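Local atomic coordinates of kinectin 1 (Kinesin receptor) (Legionella pneumophila, PDB entry 4MU6), a protein that is a Legionella effector of unknown molecular function, probably membrane-anchored, whose N-terminal part is a coiled-coil domain. Residues A[233-236]-A[237-241]. Residues are numbered along the deposited sequence; the frame is centred on the assembly and turned at random.
Sequences LLRS and IQKQH
L233 and I237 lie one turn apart on a continuous alpha helix, and the amide N of I237 donates to the carbonyl O of L233 at 3.0 Å, one of four i to i+4 bonds joining 233-236 to 237-241; Q240 N to S236 O is the longest of them at 3.3 Å, and H241 N to I237 O continues the pattern. L233 O also accepts from the hydroxyl of S236, whose OG stands 2.6 Å away and tilted 32° from the carbonyl plane. With chi1 at 61°, OG is folded back against the backbone of the preceding turn, which lets a small polar residue sit on a packed helix face with its hydroxyl paired. Alongside, the two aliphatic chains meet through their ends: CD1 of L233, a buried leucine suited to the packed side, rests 3.8 Å from CD1 of I237, and CG1 of I237 also passes close to L233 O. Beta-branched I237 serves two turns at once, because its other branch, CG2, lies 3.6 Å above the centre of the H241 ring, a CH-pi contact. R235 and K239 have long charged chains that suit the exposed side. R235 reaches forward with an extended chain, and CE of K239 lies over one face of its guanidinium, offset toward the rim; the approach is unusually short, and the exact placing of both ends is doubtful. Their like charges probably repel, a cost that water would soften. The helix, 227-273, belongs to the N-terminal coiled-coil domain and is laid against helix 43-105: S236 and I237 touch L68, I237 also meets K65, and L233 packs on S72 and on I221, L222 and L225 of the preceding loop, while H241 NE2 is hydrogen-bonded to the K61 carbonyl of helix 43-105.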
loop_
_atom_site.group_PDB
_atom_site.type_symbol
_atom_site.label_atom_id
_atom_site.label_comp_id
_atom_site.label_asym_id
_atom_site.label_seq_id
_atom_site.Cartn_x
_atom_site.Cartn_y
_atom_site.Cartn_z
ATOM N N LEU A 233 -3.490 -1.146 -0.127
ATOM C CA LEU A 233 -2.439 -1.845 0.597
ATOM C C LEU A 233 -2.940 -2.389 1.929
ATOM O O LEU A 233 -2.705 -3.563 2.271
ATOM C CB LEU A 233 -1.218 -0.954 0.835
ATOM C CG LEU A 233 -0.198 -1.578 1.799
ATOM C CD1 LEU A 233 0.329 -2.947 1.295
ATOM C CD2 LEU A 233 0.953 -0.616 2.021
ATOM N N LEU A 234 -3.640 -1.544 2.676
ATOM C CA LEU A 234 -4.043 -1.941 4.014
ATOM C C LEU A 234 -5.089 -3.044 3.992
ATOM O O LEU A 234 -5.111 -3.885 4.889
ATOM C CB LEU A 234 -4.510 -0.738 4.839
ATOM C CG LEU A 234 -3.387 0.223 5.266
ATOM C CD1 LEU A 234 -3.963 1.524 5.862
ATOM C CD2 LEU A 234 -2.450 -0.460 6.251
ATOM N N ARG A 235 -5.950 -3.068 2.973
ATOM C CA ARG A 235 -6.951 -4.132 2.937
ATOM C C ARG A 235 -6.291 -5.481 2.658
ATOM O O ARG A 235 -6.645 -6.495 3.259
ATOM C CB ARG A 235 -8.062 -3.862 1.922
ATOM C CG ARG A 235 -9.079 -4.992 1.890
ATOM C CD ARG A 235 -9.982 -4.913 0.689
ATOM N NE ARG A 235 -10.766 -6.134 0.510
ATOM C CZ ARG A 235 -11.793 -6.488 1.281
ATOM N NH1 ARG A 235 -12.154 -5.729 2.311
ATOM N NH2 ARG A 235 -12.453 -7.611 1.031
ATOM N N SER A 236 -5.327 -5.485 1.746
ATOM C CA SER A 236 -4.629 -6.703 1.392
ATOM C C SER A 236 -3.845 -7.233 2.590
ATOM O O SER A 236 -3.770 -8.436 2.793
ATOM C CB SER A 236 -3.706 -6.474 0.192
ATOM O OG SER A 236 -2.727 -5.493 0.488
ATOM N N ILE A 237 -3.284 -6.336 3.397
ATOM C CA ILE A 237 -2.537 -6.772 4.564
ATOM C C ILE A 237 -3.477 -7.262 5.640
ATOM O O ILE A 237 -3.229 -8.296 6.253
ATOM C CB ILE A 237 -1.641 -5.670 5.135
ATOM C CG1 ILE A 237 -0.461 -5.421 4.198
ATOM C CG2 ILE A 237 -1.147 -6.056 6.522
ATOM C CD1 ILE A 237 0.548 -4.440 4.748
ATOM N N GLN A 238 -4.564 -6.531 5.860
ATOM C CA GLN A 238 -5.552 -6.935 6.862
ATOM C C GLN A 238 -6.121 -8.328 6.588
ATOM O O GLN A 238 -6.272 -9.134 7.511
ATOM C CB GLN A 238 -6.691 -5.929 6.934
ATOM C CG GLN A 238 -7.952 -6.447 7.617
ATOM C CD GLN A 238 -9.141 -5.505 7.429
ATOM O OE1 GLN A 238 -9.754 -5.052 8.403
ATOM N NE2 GLN A 238 -9.472 -5.210 6.170
ATOM N N LYS A 239 -6.444 -8.605 5.329
ATOM C CA LYS A 239 -6.973 -9.920 4.970
ATOM C C LYS A 239 -5.952 -11.029 5.255
ATOM O O LYS A 239 -6.291 -12.063 5.824
ATOM C CB LYS A 239 -7.396 -9.952 3.500
ATOM C CG LYS A 239 -8.629 -9.124 3.207
ATOM C CD LYS A 239 -9.834 -9.696 3.934
ATOM C CE LYS A 239 -11.116 -9.052 3.445
ATOM N NZ LYS A 239 -12.332 -9.690 4.001
ATOM N N GLN A 240 -4.705 -10.797 4.857
ATOM C CA GLN A 240 -3.633 -11.773 5.039
ATOM C C GLN A 240 -3.305 -12.001 6.515
ATOM O O GLN A 240 -3.090 -13.135 6.946
ATOM C CB GLN A 240 -2.383 -11.352 4.254
ATOM C CG GLN A 240 -2.523 -11.507 2.729
ATOM C CD GLN A 240 -2.519 -12.959 2.292
ATOM O OE1 GLN A 240 -1.857 -13.791 2.913
ATOM N NE2 GLN A 240 -3.261 -13.278 1.225
ATOM N N HIS A 241 -3.280 -10.933 7.301
ATOM C CA HIS A 241 -2.939 -11.086 8.711
ATOM C C HIS A 241 -4.032 -11.803 9.496
ATOM O O HIS A 241 -3.730 -12.664 10.335
ATOM C CB HIS A 241 -2.562 -9.745 9.357
ATOM C CG HIS A 241 -1.182 -9.276 9.004
ATOM N ND1 HIS A 241 -0.586 -8.186 9.606
ATOM C CD2 HIS A 241 -0.286 -9.740 8.101
ATOM C CE1 HIS A 241 0.613 -8.000 9.088
ATOM N NE2 HIS A 241 0.820 -8.929 8.173
#